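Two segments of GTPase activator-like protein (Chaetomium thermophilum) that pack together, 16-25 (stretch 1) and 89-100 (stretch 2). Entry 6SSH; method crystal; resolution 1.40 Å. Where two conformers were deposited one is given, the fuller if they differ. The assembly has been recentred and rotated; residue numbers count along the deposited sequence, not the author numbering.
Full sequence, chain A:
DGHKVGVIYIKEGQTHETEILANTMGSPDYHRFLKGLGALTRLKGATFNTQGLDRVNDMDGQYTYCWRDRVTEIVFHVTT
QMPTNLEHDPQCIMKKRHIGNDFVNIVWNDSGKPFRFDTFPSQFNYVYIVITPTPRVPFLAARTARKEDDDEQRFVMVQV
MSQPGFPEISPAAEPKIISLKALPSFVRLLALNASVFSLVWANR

Stretch 1 (16-25) HETEILANTM
Stretch 2 (89-100) DPQCIMKKRHIG

Two short helices of one chain meet nearly at right angles. Helix 17-21 and helix 93-99 run with their N-to-C directions 99° apart, and their axes come no closer than 10.1 Å. The register is set near the start of the second helix. The CA of T18 lies 5.6 Å from the CA of Q91, and the CA of L21 lies 6.3 Å from the CA of C92. The contact buries 479 Å², both sides summed.

In stretch 1, H16 is the N-cap, with phi/psi -120/144 and chi1 t. Its ND1 accepts from T18 N at 3.1 Å. H16 N in turn donates to OE2 of E19 at 3.0 Å. The helical backbone bonds are I20 N to H16 O at 3.2 Å, L21 N to E17 O at 2.9 Å and A22 N to T18 O at 3.2 Å. N23 leaves the helical path with phi/psi -58/140.

Stretch 2 opens with a type I turn from D89 to C92, closed by C92 N to D89 O at 3.0 Å. C92 is the N-cap and has positive phi, 53/41. The carboxylate of D89, chi1 t, serves the free amides of the helix start: OD1 accepts from I93 N at 2.8 Å, and OD2 accepts from M94 N at 2.9 Å. C92 O accepts from K96 N at 3.0 Å and, weakly, from K95 N at 3.0 Å.

L21 has the largest covered area of any residue here. Its CA-to-CB bond points toward stretch 2, with rotamer m, t. Its CB meets CB of C92 at 3.7 Å, CD1 lies 3.9 Å from CB of K96, and CD2 reaches CG1 of I99 at 4.3 Å. C92, chi1 m, also brings SG to 4.1 Å from CB of A22. These contacts are apolar packing.

Two lysines supply the direct hydrogen bonds across the contact. K95 is extended, m, t, t, t. Its NZ donates to L21 O at 2.8 Å, a carbonyl near the C-terminal end of the first helix, where carbonyls lack the next turn's amides. The same NZ is 3.2 Å from N23 O, and it also bonds elsewhere in the structure. K96 is bent, t, p, t, m. Its NZ donates to OE2 of E17 at 2.7 Å, and opposite charges make this a salt bridge. E17 is t, t, with chi3 66°. K96 NZ is also bonded elsewhere in the structure.

T18, chi1 m, faces the turn. Its CG2 lies 3.4 Å from P90 O, and its OG1 is 3.5 Å from OE1 of Q91. Q91 has chi1 m and chi2 m; its CA-to-CB bond points away from stretch 1, but the end of the side chain comes nearer to it. One water ties the backbones together here. It donates to T18 O at 2.9 Å and to P90 O at 3.1 Å. T18 O therefore accepts from both A22 N and the water.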

# COMPACT_ATOMS: atom_id res chain seq x y z
N HIS A 16 2.87 -7.08 -14.40
CA HIS A 16 2.35 -8.35 -13.87
C HIS A 16 2.66 -8.50 -12.40
O HIS A 16 3.70 -8.07 -11.93
CB HIS A 16 2.99 -9.54 -14.63
CG HIS A 16 2.39 -10.88 -14.31
ND1 HIS A 16 2.78 -11.66 -13.23
CD2 HIS A 16 1.48 -11.62 -14.99
CE1 HIS A 16 2.09 -12.79 -13.23
NE2 HIS A 16 1.31 -12.80 -14.30
N GLU A 17 1.73 -9.11 -11.67
CA GLU A 17 1.86 -9.26 -10.22
C GLU A 17 3.19 -9.83 -9.79
O GLU A 17 3.76 -9.33 -8.81
CB GLU A 17 0.74 -10.19 -9.78
CG GLU A 17 0.84 -10.93 -8.50
CD GLU A 17 -0.54 -11.61 -8.31
OE1 GLU A 17 -0.97 -12.52 -9.07
OE2 GLU A 17 -1.21 -11.07 -7.51
N THR A 18 3.67 -10.90 -10.39
CA THR A 18 4.81 -11.62 -9.85
C THR A 18 6.05 -10.73 -9.86
O THR A 18 6.76 -10.62 -8.86
CB THR A 18 4.99 -12.95 -10.61
OG1 THR A 18 3.72 -13.62 -10.63
CG2 THR A 18 6.00 -13.84 -9.93
N GLU A 19 6.30 -10.07 -10.98
CA GLU A 19 7.47 -9.19 -11.03
C GLU A 19 7.37 -7.98 -10.09
O GLU A 19 8.37 -7.47 -9.52
CB GLU A 19 7.74 -8.77 -12.47
CG GLU A 19 6.65 -7.84 -13.03
CD GLU A 19 6.80 -7.52 -14.51
OE1 GLU A 19 7.92 -7.73 -15.06
OE2 GLU A 19 5.78 -7.04 -15.08
N ILE A 20 6.15 -7.47 -9.92
CA ILE A 20 5.94 -6.35 -9.00
C ILE A 20 6.21 -6.75 -7.53
O ILE A 20 6.88 -6.06 -6.78
CB ILE A 20 4.47 -5.82 -9.17
CG1 ILE A 20 4.28 -5.13 -10.55
CG2 ILE A 20 4.09 -4.87 -8.04
CD1 ILE A 20 2.82 -4.96 -10.90
N LEU A 21 5.73 -7.93 -7.16
CA LEU A 21 5.91 -8.37 -5.78
C LEU A 21 7.39 -8.59 -5.51
O LEU A 21 7.80 -8.45 -4.36
CB LEU A 21 5.11 -9.64 -5.53
CG LEU A 21 3.58 -9.49 -5.52
CD1 LEU A 21 2.92 -10.87 -5.38
CD2 LEU A 21 3.10 -8.55 -4.43
N ALA A 22 8.16 -8.95 -6.49
CA ALA A 22 9.59 -9.20 -6.29
C ALA A 22 10.36 -7.94 -5.88
O ALA A 22 11.48 -8.04 -5.38
CB ALA A 22 10.20 -9.82 -7.52
N ASN A 23 9.83 -6.75 -6.15
CA ASN A 23 10.57 -5.54 -5.84
C ASN A 23 10.92 -5.45 -4.37
O ASN A 23 10.11 -5.80 -3.51
CB ASN A 23 9.75 -4.29 -6.22
CG ASN A 23 9.44 -4.21 -7.69
OD1 ASN A 23 10.18 -4.68 -8.53
ND2 ASN A 23 8.37 -3.52 -8.02
N THR A 24 12.15 -4.97 -4.10
CA THR A 24 12.60 -4.80 -2.73
C THR A 24 12.99 -3.38 -2.37
O THR A 24 13.54 -3.12 -1.31
CB THR A 24 13.76 -5.65 -2.37
OG1 THR A 24 14.76 -5.36 -3.29
CG2 THR A 24 13.35 -7.17 -2.41
N MET A 25 12.64 -2.44 -3.24
CA MET A 25 12.79 -1.01 -2.94
C MET A 25 11.99 -0.27 -3.98
O MET A 25 11.59 -0.80 -5.01
CB MET A 25 14.25 -0.66 -2.97
CG MET A 25 14.78 -0.75 -4.31
SD MET A 25 16.54 -0.25 -4.41
CE MET A 25 16.58 1.16 -3.29
N ASP A 89 10.88 -18.96 -3.54
CA ASP A 89 9.51 -18.50 -3.64
C ASP A 89 9.41 -17.68 -4.92
O ASP A 89 9.23 -16.42 -4.85
CB ASP A 89 9.13 -17.69 -2.38
CG ASP A 89 7.65 -17.30 -2.36
OD1 ASP A 89 6.87 -17.76 -3.23
OD2 ASP A 89 7.27 -16.49 -1.47
N PRO A 90 9.52 -18.31 -6.07
CA PRO A 90 9.49 -17.56 -7.35
C PRO A 90 8.20 -16.78 -7.58
O PRO A 90 8.25 -15.75 -8.27
CB PRO A 90 9.61 -18.67 -8.41
CG PRO A 90 9.19 -19.95 -7.68
CD PRO A 90 9.72 -19.75 -6.29
N GLN A 91 7.06 -17.22 -7.07
CA GLN A 91 5.80 -16.52 -7.25
C GLN A 91 5.53 -15.49 -6.15
O GLN A 91 4.50 -14.79 -6.17
CB GLN A 91 4.63 -17.50 -7.31
CG GLN A 91 4.65 -18.38 -8.54
CD GLN A 91 4.35 -17.62 -9.80
OE1 GLN A 91 3.26 -17.07 -9.95
NE2 GLN A 91 5.30 -17.59 -10.71
N CYS A 92 6.46 -15.33 -5.23
CA CYS A 92 6.32 -14.41 -4.09
C CYS A 92 5.04 -14.68 -3.34
O CYS A 92 4.33 -13.72 -2.95
CB CYS A 92 6.41 -12.95 -4.53
SG CYS A 92 7.96 -12.53 -5.39
N ILE A 93 4.68 -15.94 -3.14
CA ILE A 93 3.45 -16.26 -2.43
C ILE A 93 3.53 -15.74 -1.00
O ILE A 93 2.47 -15.44 -0.41
CB ILE A 93 3.08 -17.76 -2.45
CG1 ILE A 93 4.01 -18.56 -1.59
CG2 ILE A 93 3.01 -18.26 -3.90
CD1 ILE A 93 3.61 -20.05 -1.53
N MET A 94 4.70 -15.64 -0.39
CA MET A 94 4.77 -15.13 0.96
C MET A 94 4.38 -13.64 1.03
O MET A 94 3.92 -13.18 2.07
CB MET A 94 6.11 -15.44 1.60
CG MET A 94 6.40 -16.92 1.76
SD MET A 94 5.17 -17.74 2.77
CE MET A 94 5.93 -19.29 2.86
N LYS A 95 4.56 -12.89 -0.06
CA LYS A 95 4.07 -11.50 -0.10
C LYS A 95 2.61 -11.47 -0.51
O LYS A 95 1.82 -10.71 0.08
CB LYS A 95 4.86 -10.68 -1.09
CG LYS A 95 6.37 -10.72 -0.83
CD LYS A 95 7.09 -9.57 -1.51
CE LYS A 95 8.62 -9.73 -1.54
NZ LYS A 95 9.31 -8.50 -1.99
N LYS A 96 2.20 -12.27 -1.48
CA LYS A 96 0.81 -12.30 -1.96
C LYS A 96 -0.14 -12.64 -0.86
O LYS A 96 -1.31 -12.16 -0.86
CB LYS A 96 0.65 -13.22 -3.18
CG LYS A 96 -0.67 -13.32 -3.84
CD LYS A 96 -1.19 -11.98 -4.37
CE LYS A 96 -2.61 -12.03 -4.90
NZ LYS A 96 -2.74 -12.82 -6.13
N ARG A 97 0.27 -13.47 0.09
CA ARG A 97 -0.65 -13.90 1.14
C ARG A 97 -1.11 -12.71 1.97
O ARG A 97 -2.23 -12.78 2.54
CB ARG A 97 -0.07 -15.00 2.04
CG ARG A 97 0.91 -14.47 3.11
CD ARG A 97 1.50 -15.67 3.89
NE ARG A 97 1.93 -15.30 5.23
CZ ARG A 97 3.11 -14.82 5.52
NH1 ARG A 97 3.38 -14.56 6.77
NH2 ARG A 97 4.02 -14.54 4.62
N HIS A 98 -0.30 -11.67 2.05
CA HIS A 98 -0.72 -10.47 2.77
C HIS A 98 -1.62 -9.61 1.91
O HIS A 98 -2.78 -9.40 2.24
CB HIS A 98 0.47 -9.67 3.26
CG HIS A 98 1.37 -10.45 4.14
ND1 HIS A 98 0.95 -10.87 5.38
CD2 HIS A 98 2.65 -10.81 3.99
CE1 HIS A 98 1.97 -11.55 5.93
NE2 HIS A 98 2.99 -11.54 5.11
N ILE A 99 -1.11 -9.16 0.77
CA ILE A 99 -1.91 -8.20 -0.03
C ILE A 99 -3.12 -8.87 -0.64
O ILE A 99 -4.16 -8.18 -0.76
CB ILE A 99 -1.04 -7.43 -1.04
CG1 ILE A 99 -0.50 -8.40 -2.05
CG2 ILE A 99 0.05 -6.60 -0.28
CD1 ILE A 99 -1.08 -8.20 -3.37
N GLY A 100 -3.11 -10.14 -0.92
CA GLY A 100 -4.28 -10.82 -1.48
C GLY A 100 -5.38 -11.02 -0.48
O GLY A 100 -6.53 -11.25 -0.86
O HOH W 1 8.75 -12.79 -8.93